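Local coordinates for SAM-dependent methyltransferase (PDB 3GGD), which binds S-adenosyl-L-homocysteine and probably transfers a methyl group from S-adenosylmethionine to a substrate that is not known, at residues Pro11-Ala16 with His192-Gly197; Glu57-Asp62 with Phe78-Gly83; Ile82-Ser87 with Arg106-Leu111. All blocks are in the same frame, centred on the assembly; numbering follows the deposited sequence. Where two conformers were deposited one is given.

Interaction 1: residues Pro11-Ala16 with His192-Gly197; sequences PDINVA and HGIRPG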
# COMPACT_ATOMS: atom_id res chain seq x y z
N PRO A 11 -14.78 12.30 -1.28
CA PRO A 11 -15.20 12.52 -2.68
C PRO A 11 -15.42 11.17 -3.38
O PRO A 11 -14.68 10.21 -3.13
CB PRO A 11 -14.01 13.28 -3.30
CG PRO A 11 -13.18 13.75 -2.17
CD PRO A 11 -13.41 12.78 -1.04
N ASP A 12 -16.45 11.10 -4.23
CA ASP A 12 -16.75 9.88 -4.97
C ASP A 12 -15.82 9.85 -6.20
O ASP A 12 -15.83 10.78 -7.00
CB ASP A 12 -18.23 9.86 -5.39
CG ASP A 12 -18.67 8.51 -5.98
OD1 ASP A 12 -17.90 7.52 -5.92
OD2 ASP A 12 -19.80 8.45 -6.52
N ILE A 13 -14.99 8.82 -6.34
CA ILE A 13 -14.02 8.79 -7.43
C ILE A 13 -14.01 7.46 -8.16
O ILE A 13 -14.49 6.45 -7.66
CB ILE A 13 -12.56 9.02 -6.92
CG1 ILE A 13 -12.23 8.07 -5.78
CG2 ILE A 13 -12.36 10.43 -6.45
CD1 ILE A 13 -10.71 8.02 -5.41
N ASN A 14 -13.43 7.49 -9.34
CA ASN A 14 -13.03 6.30 -10.04
C ASN A 14 -11.60 6.10 -9.57
O ASN A 14 -10.70 6.88 -9.93
CB ASN A 14 -13.09 6.49 -11.55
CG ASN A 14 -12.72 5.23 -12.28
OD1 ASN A 14 -11.60 4.73 -12.16
ND2 ASN A 14 -13.67 4.71 -13.05
N VAL A 15 -11.39 5.06 -8.75
CA VAL A 15 -10.13 4.84 -8.09
C VAL A 15 -8.97 4.67 -9.10
O VAL A 15 -7.91 5.29 -8.92
CB VAL A 15 -10.23 3.63 -7.11
CG1 VAL A 15 -8.82 3.18 -6.58
CG2 VAL A 15 -11.23 3.94 -5.96
N ALA A 16 -9.17 3.83 -10.13
CA ALA A 16 -8.13 3.57 -11.15
C ALA A 16 -7.72 4.88 -11.83
O ALA A 16 -6.53 5.19 -11.92
CB ALA A 16 -8.63 2.53 -12.21
N HIS A 192 -6.35 14.91 -6.49
CA HIS A 192 -7.02 13.97 -7.39
C HIS A 192 -8.27 13.32 -6.82
O HIS A 192 -8.82 12.41 -7.42
CB HIS A 192 -5.99 12.94 -7.88
CG HIS A 192 -4.82 13.59 -8.56
ND1 HIS A 192 -4.91 14.09 -9.84
CD2 HIS A 192 -3.61 13.99 -8.08
CE1 HIS A 192 -3.79 14.72 -10.15
NE2 HIS A 192 -2.99 14.68 -9.10
N GLY A 193 -8.74 13.81 -5.67
CA GLY A 193 -9.92 13.23 -5.01
C GLY A 193 -9.60 12.05 -4.09
O GLY A 193 -10.48 11.54 -3.39
N ILE A 194 -8.34 11.62 -4.07
CA ILE A 194 -7.88 10.54 -3.17
C ILE A 194 -7.79 11.09 -1.75
O ILE A 194 -7.45 12.28 -1.55
CB ILE A 194 -6.48 10.03 -3.62
CG1 ILE A 194 -6.58 9.41 -5.04
CG2 ILE A 194 -5.87 9.02 -2.60
CD1 ILE A 194 -5.26 9.41 -5.86
N ARG A 195 -8.16 10.25 -0.78
CA ARG A 195 -8.15 10.63 0.64
C ARG A 195 -7.53 9.52 1.46
O ARG A 195 -7.74 8.35 1.18
CB ARG A 195 -9.55 10.88 1.18
CG ARG A 195 -10.29 12.03 0.52
CD ARG A 195 -9.68 13.36 0.93
NE ARG A 195 -10.37 14.52 0.31
CZ ARG A 195 -10.05 15.07 -0.86
NH1 ARG A 195 -9.06 14.62 -1.61
NH2 ARG A 195 -10.74 16.10 -1.27
N PRO A 196 -6.78 9.89 2.49
CA PRO A 196 -6.28 8.88 3.41
C PRO A 196 -7.46 8.38 4.22
O PRO A 196 -8.42 9.13 4.43
CB PRO A 196 -5.30 9.65 4.30
CG PRO A 196 -5.83 11.03 4.31
CD PRO A 196 -6.44 11.25 2.94
N GLY A 197 -7.37 7.15 4.70
CA GLY A 197 -8.40 6.58 5.55
C GLY A 197 -7.79 5.75 6.66
O GLY A 197 -6.61 5.92 7.02
O HOH W 1 -11.94 9.32 -2.08

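Interaction 2: residues Glu57-Asp62 with Phe78-Gly83; sequences ELPLID and FPRVIG. With SO4 (sulfate ion), chain H.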
# COMPACT_ATOMS: atom_id res chain seq x y z
N GLU A 57 9.95 -20.09 -1.33
CA GLU A 57 9.66 -20.84 -2.57
C GLU A 57 8.41 -20.32 -3.34
O GLU A 57 8.20 -20.69 -4.49
CB GLU A 57 9.52 -22.35 -2.29
N LEU A 58 7.56 -19.50 -2.73
CA LEU A 58 6.46 -18.96 -3.48
C LEU A 58 6.87 -17.62 -4.06
O LEU A 58 7.73 -16.92 -3.48
CB LEU A 58 5.21 -18.77 -2.62
CG LEU A 58 4.60 -19.95 -1.86
CD1 LEU A 58 3.37 -19.45 -1.09
CD2 LEU A 58 4.19 -21.11 -2.79
N PRO A 59 6.24 -17.23 -5.17
CA PRO A 59 6.51 -15.90 -5.66
C PRO A 59 6.02 -14.87 -4.65
O PRO A 59 5.06 -15.15 -3.91
CB PRO A 59 5.65 -15.80 -6.96
CG PRO A 59 4.66 -16.91 -6.88
CD PRO A 59 5.22 -17.95 -5.96
N LEU A 60 6.68 -13.72 -4.61
CA LEU A 60 6.31 -12.62 -3.75
C LEU A 60 5.71 -11.51 -4.59
O LEU A 60 6.36 -11.01 -5.51
CB LEU A 60 7.50 -12.04 -2.99
CG LEU A 60 7.18 -10.84 -2.05
CD1 LEU A 60 6.13 -11.16 -0.97
CD2 LEU A 60 8.46 -10.34 -1.41
N ILE A 61 4.48 -11.11 -4.23
CA ILE A 61 3.85 -9.97 -4.86
C ILE A 61 3.95 -8.75 -3.97
O ILE A 61 3.62 -8.82 -2.78
CB ILE A 61 2.34 -10.24 -5.16
CG1 ILE A 61 2.20 -11.30 -6.30
CG2 ILE A 61 1.60 -8.91 -5.50
CD1 ILE A 61 0.72 -11.83 -6.49
N ASP A 62 4.47 -7.64 -4.54
CA ASP A 62 4.39 -6.28 -3.93
C ASP A 62 3.12 -5.71 -4.52
O ASP A 62 3.08 -5.30 -5.68
CB ASP A 62 5.59 -5.39 -4.29
CG ASP A 62 5.59 -4.06 -3.55
OD1 ASP A 62 4.57 -3.70 -2.92
OD2 ASP A 62 6.64 -3.37 -3.59
N PHE A 78 14.35 -11.79 -2.00
CA PHE A 78 13.50 -12.90 -2.45
C PHE A 78 13.84 -13.27 -3.88
O PHE A 78 14.13 -12.39 -4.69
CB PHE A 78 12.03 -12.51 -2.39
CG PHE A 78 11.50 -12.42 -1.01
CD1 PHE A 78 11.65 -11.26 -0.25
CD2 PHE A 78 10.86 -13.50 -0.44
CE1 PHE A 78 11.18 -11.17 1.03
CE2 PHE A 78 10.36 -13.43 0.88
CZ PHE A 78 10.53 -12.25 1.62
N PRO A 79 13.76 -14.57 -4.21
CA PRO A 79 14.15 -15.01 -5.55
C PRO A 79 13.28 -14.45 -6.69
O PRO A 79 13.80 -14.17 -7.76
CB PRO A 79 14.07 -16.55 -5.48
CG PRO A 79 13.30 -16.90 -4.34
CD PRO A 79 13.32 -15.70 -3.37
N ARG A 80 11.99 -14.27 -6.43
CA ARG A 80 11.09 -13.82 -7.48
C ARG A 80 10.07 -12.83 -6.94
O ARG A 80 9.28 -13.16 -6.05
CB ARG A 80 10.38 -15.02 -8.12
CG ARG A 80 9.40 -14.65 -9.23
CD ARG A 80 8.59 -15.85 -9.68
NE ARG A 80 7.67 -15.49 -10.76
CZ ARG A 80 6.76 -16.31 -11.28
NH1 ARG A 80 6.60 -17.54 -10.82
NH2 ARG A 80 6.01 -15.88 -12.27
N VAL A 81 10.07 -11.63 -7.52
CA VAL A 81 9.17 -10.55 -7.11
C VAL A 81 8.36 -10.04 -8.30
O VAL A 81 8.88 -9.81 -9.39
CB VAL A 81 9.96 -9.40 -6.44
CG1 VAL A 81 9.01 -8.23 -6.04
CG2 VAL A 81 10.81 -9.92 -5.19
N ILE A 82 7.06 -9.85 -8.05
CA ILE A 82 6.14 -9.28 -9.01
C ILE A 82 5.54 -8.01 -8.37
O ILE A 82 4.93 -8.06 -7.32
CB ILE A 82 5.03 -10.28 -9.36
CG1 ILE A 82 5.63 -11.55 -9.98
CG2 ILE A 82 4.01 -9.64 -10.33
CD1 ILE A 82 4.70 -12.77 -9.98
N GLY A 83 5.72 -6.89 -9.03
CA GLY A 83 5.16 -5.61 -8.58
C GLY A 83 3.88 -5.33 -9.37
O GLY A 83 3.88 -5.25 -10.60
S SO4 H . 3.92 -12.30 -14.39
O1 SO4 H . 4.96 -13.22 -13.93
O2 SO4 H . 4.23 -10.90 -14.13
O3 SO4 H . 2.68 -12.67 -13.72
O4 SO4 H . 3.74 -12.44 -15.84
O HOH W 2 10.23 -15.11 -4.12

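Interaction 3: residues Ile82-Ser87 with Arg106-Leu111; sequences IGLDVS and RLLDGL. With SAH (S-adenosyl-L-homocysteine), chain E; EDO (1,2-ethanediol), chain S; SO4 (sulfate ion), chain H.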
# COMPACT_ATOMS: atom_id res chain seq x y z
N ILE A 82 7.06 -9.85 -8.05
CA ILE A 82 6.14 -9.28 -9.01
C ILE A 82 5.54 -8.01 -8.37
O ILE A 82 4.93 -8.06 -7.32
CB ILE A 82 5.03 -10.28 -9.36
CG1 ILE A 82 5.63 -11.55 -9.98
CG2 ILE A 82 4.01 -9.64 -10.33
CD1 ILE A 82 4.70 -12.77 -9.98
N GLY A 83 5.72 -6.89 -9.03
CA GLY A 83 5.16 -5.61 -8.58
C GLY A 83 3.88 -5.33 -9.37
O GLY A 83 3.88 -5.25 -10.60
N LEU A 84 2.76 -5.24 -8.65
CA LEU A 84 1.47 -5.00 -9.27
C LEU A 84 0.94 -3.61 -8.87
O LEU A 84 1.01 -3.21 -7.70
CB LEU A 84 0.46 -6.05 -8.83
CG LEU A 84 0.75 -7.53 -9.19
CD1 LEU A 84 -0.39 -8.40 -8.57
CD2 LEU A 84 0.89 -7.73 -10.68
N ASP A 85 0.39 -2.89 -9.84
CA ASP A 85 -0.23 -1.61 -9.56
C ASP A 85 -1.28 -1.33 -10.62
O ASP A 85 -1.16 -1.78 -11.79
CB ASP A 85 0.81 -0.49 -9.50
CG ASP A 85 0.33 0.70 -8.67
OD1 ASP A 85 -0.45 1.55 -9.21
OD2 ASP A 85 0.72 0.80 -7.47
N VAL A 86 -2.30 -0.58 -10.24
CA VAL A 86 -3.34 -0.14 -11.16
C VAL A 86 -2.88 0.91 -12.16
O VAL A 86 -3.47 1.03 -13.23
CB VAL A 86 -4.58 0.45 -10.38
CG1 VAL A 86 -4.31 1.85 -9.81
CG2 VAL A 86 -5.86 0.44 -11.25
N SER A 87 -1.79 1.63 -11.83
CA SER A 87 -1.36 2.77 -12.62
C SER A 87 -0.21 2.46 -13.56
O SER A 87 0.89 2.09 -13.10
CB SER A 87 -0.91 3.93 -11.70
OG SER A 87 -0.27 4.98 -12.44
N ARG A 106 3.67 -5.51 -13.42
CA ARG A 106 2.50 -5.84 -14.21
C ARG A 106 1.28 -5.04 -13.75
O ARG A 106 1.08 -4.83 -12.54
CB ARG A 106 2.27 -7.34 -14.10
CG ARG A 106 1.01 -7.81 -14.71
CD ARG A 106 1.16 -9.30 -15.01
NE ARG A 106 -0.08 -9.90 -15.50
CZ ARG A 106 -0.20 -11.16 -15.86
NH1 ARG A 106 0.86 -11.96 -15.78
NH2 ARG A 106 -1.38 -11.63 -16.27
N LEU A 107 0.48 -4.59 -14.71
CA LEU A 107 -0.73 -3.84 -14.43
C LEU A 107 -1.74 -4.77 -13.78
O LEU A 107 -1.88 -5.92 -14.19
CB LEU A 107 -1.35 -3.27 -15.71
CG LEU A 107 -0.68 -2.07 -16.38
CD1 LEU A 107 -1.30 -1.86 -17.75
CD2 LEU A 107 -0.79 -0.81 -15.53
N LEU A 108 -2.38 -4.30 -12.73
CA LEU A 108 -3.50 -5.03 -12.13
C LEU A 108 -4.35 -4.08 -11.30
O LEU A 108 -3.82 -3.25 -10.54
CB LEU A 108 -3.06 -6.24 -11.27
CG LEU A 108 -4.18 -7.04 -10.53
CD1 LEU A 108 -3.94 -8.58 -10.56
CD2 LEU A 108 -4.33 -6.57 -9.12
N ASP A 109 -5.65 -4.24 -11.44
CA ASP A 109 -6.61 -3.48 -10.67
C ASP A 109 -7.24 -4.38 -9.62
O ASP A 109 -8.04 -5.26 -9.96
CB ASP A 109 -7.69 -2.89 -11.63
CG ASP A 109 -8.63 -1.91 -10.92
OD1 ASP A 109 -8.76 -1.97 -9.67
OD2 ASP A 109 -9.22 -1.05 -11.62
N GLY A 110 -6.92 -4.11 -8.35
CA GLY A 110 -7.44 -4.86 -7.22
C GLY A 110 -8.96 -4.85 -7.05
O GLY A 110 -9.52 -5.70 -6.35
N LEU A 111 -9.63 -3.90 -7.73
CA LEU A 111 -11.07 -3.78 -7.67
C LEU A 111 -11.71 -4.58 -8.78
O LEU A 111 -12.91 -4.58 -8.88
CB LEU A 111 -11.51 -2.30 -7.69
CG LEU A 111 -10.92 -1.46 -6.54
CD1 LEU A 111 -11.51 0.00 -6.60
CD2 LEU A 111 -11.20 -2.10 -5.18
N SAH E . 3.14 0.41 -1.75
CA SAH E . 3.72 1.62 -2.38
CB SAH E . 2.66 2.66 -2.82
CG SAH E . 1.66 3.19 -1.78
SD SAH E . 0.56 4.46 -2.45
C SAH E . 4.73 2.30 -1.47
O SAH E . 5.59 3.08 -1.95
OXT SAH E . 4.69 2.12 -0.25
C5' SAH E . -0.86 3.48 -2.87
C4' SAH E . -0.68 2.71 -4.21
O4' SAH E . -1.86 1.91 -4.47
C3' SAH E . -0.49 3.56 -5.48
O3' SAH E . 0.66 3.18 -6.23
C2' SAH E . -1.74 3.27 -6.31
O2' SAH E . -1.60 3.45 -7.74
C1' SAH E . -2.10 1.86 -5.87
N9 SAH E . -3.49 1.49 -6.15
C8 SAH E . -4.57 2.29 -5.95
N7 SAH E . -5.69 1.63 -6.28
C5 SAH E . -5.31 0.40 -6.71
C6 SAH E . -6.02 -0.76 -7.26
N6 SAH E . -7.37 -0.63 -7.38
N1 SAH E . -5.34 -1.84 -7.65
C2 SAH E . -3.98 -1.88 -7.53
N3 SAH E . -3.29 -0.85 -7.06
C4 SAH E . -3.88 0.30 -6.67
C1 EDO S . -4.22 -9.78 -15.06
O1 EDO S . -4.56 -10.15 -16.39
C2 EDO S . -3.90 -8.28 -15.11
O2 EDO S . -2.48 -8.10 -15.08
S SO4 H . 3.92 -12.30 -14.39
O1 SO4 H . 4.96 -13.22 -13.93
O2 SO4 H . 4.23 -10.90 -14.13
O3 SO4 H . 2.68 -12.67 -13.72
O4 SO4 H . 3.74 -12.44 -15.84

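Interaction 1: residues Pro11-Ala16 with His192-Gly197
In this Rossmann-like methyltransferase, the N-terminal lead-in to helix 15-29 packs against the loop that joins helices 184-190 and 201-207. The tight part is the Pro11 ring laid across Arg195 at about a right angle. Pro11 CG sits over one face of the guanidinium, toward its rim, 3.5 Å from Arg195 NH2, while Pro11 CD rests on the aliphatic part of the same side chain, 3.6 Å from Arg195 CG. A bend at chi2 (-71°) folds the arginine back, and its NH1 donates to Ile194 O at 2.8 Å, from above the carbonyl plane, and also to Met190 O, which helps to fix the orientation of the group beneath the proline.

Gly193 fits closely against Ile13, whose CG2 stands 3.8 Å from Gly193 O. A beta carbon on Gly193 would clash with that methyl, and the positive phi of 87° independently calls for glycine. The contact loosens toward Ile194: Ile13 CD1 only grazes Ile194 CG1 at 4.4 Å, and the buried Ile194 turns to Ala18 and Trp19 of helix 15-29. On the solvent side Asp12 points away, exposed. No direct hydrogen bond links the two segments; instead one water lies within hydrogen-bonding distance of both backbones, 3.1 Å from Pro11 O and 3.0 Å from Gly193 O.

Interaction 2: residues Glu57-Asp62 with Phe78-Gly83
Leu60 lays its CD2 methyl over one face of the Phe78 ring, 3.7 Å from the ring centroid and 17° off the normal, a CH-pi contact displaced toward CD1. CG of Leu60 is anti to the backbone N (chi1 180°), which carries the branch across to the neighbouring segment, where the two side chains cross obliquely. The same methyl reaches Val81 CG2 more loosely, at 4.5 Å.

Beneath these side chains, residues 60-62 and 81-83 run as parallel strands, their axes 4.7 Å apart at closest approach, with Leu60, Ile61 and Asp62 level with Val81, Ile82 and Gly83. Three backbone hydrogen bonds join them. Leu60 N donates to Arg80 O, Ile82 N returns the bond to Leu60 O at 2.9 Å, and Asp62 N donates to Ile82 O at 2.8 Å; the first two run nearly along the C=O axis. Just before the strands pair, a water takes the N-H of Arg80 and donates to Leu58 O, extending the link between the backbones.

On the face that carries Ile61 and Ile82, Ile61 CG1 lies 4.3 Å from Ile82 CB. Pro59 CB meets the aliphatic Arg80 CD at 4.0 Å; in the conformer given, the extended arginine reaches a sulfate, probably from the crystallisation liquor, whose O1 lies at the guanidinium edge, in its plane, 3.3 Å from Arg80 NH2.

The two strands, with helix 69-77 between them in the chain, form the first beta-alpha-beta unit of the Rossmann-like sheet. This helix packs on Leu60 and Val81 and supplies Thr71 to Asp62 OD2, helix 113-123 covers Pro59 and Ile82 through Ile123, and strand 127-131 flanks strand 60-63 across from strand 81-85.

Interaction 3: residues Ile82-Ser87 with Arg106-Leu111
Both segments end in an Asx turn, and both of the aspartates that make them grip S-adenosyl-L-homocysteine. Asp85 OD1 accepts from Ser87 N through its anti lone pair and from the ribose O2' of the ligand at 2.7 Å, while Asp85 OD2 takes the ribose O3' at the same distance and is also bound by Gly66 N. This bidentate hydrogen bonding of the ribose diol is characteristic of the acidic residue ending the second strand of Rossmann-like methyltransferases. Asp109 OD1 accepts from Leu111 N, met from above the carboxylate plane, and from the adenine N6 at 3.0 Å; Gly110 N completes the reading of the adenine edge by donating to its N1 at 170°. Val86 packs against one face of the adenine, CG1 3.5 Å from C4, and turns CG2 to Asp109 CG at 3.6 Å.

Strands 81-85 and 103-107 lead here in parallel, in the second beta-alpha-beta unit of the fold, around helix 88-97. Arg106 N donates to Gly83 O almost along the C=O axis, the return bond from Asp85 N to Arg106 O is weak, and Leu108 N reaches Asp85 O from above the carbonyl plane. Leu84 CD2 lies alongside Arg106 CB, at 3.7 Å. Beyond, the extended arginine donates from NE to an ethanediol and forms a salt bridge with Glu122 through NH1. An alanine here would remove the guanidinium and with it the Glu122 bridge, and would probably leave this outermost strand less firmly tied to helix 113-123. Leu84 CD1 meets Leu108 CD1 at 4.1 Å.

Overall arrangement
From the N terminus, residues 11-16 lead into helix 15-29, and interaction 1 closes the longest loop by joining them to residues 192-197, 176 residues on. Interactions 2 and 3 both nest inside it. Interaction 2 closes a short loop around helix 69-77; interaction 3 begins on the strand where that loop ends, sharing Ile82 and Gly83, and closes the next one around helix 88-97. Together they tie strands 60-63, 81-85 and 103-107 side by side in one sheet. Interaction 1 lies about 29 Å from interaction 2, centre to centre, but touches interaction 3, where Ala16 packs on Val86 and Asp109 beside the ligand pocket.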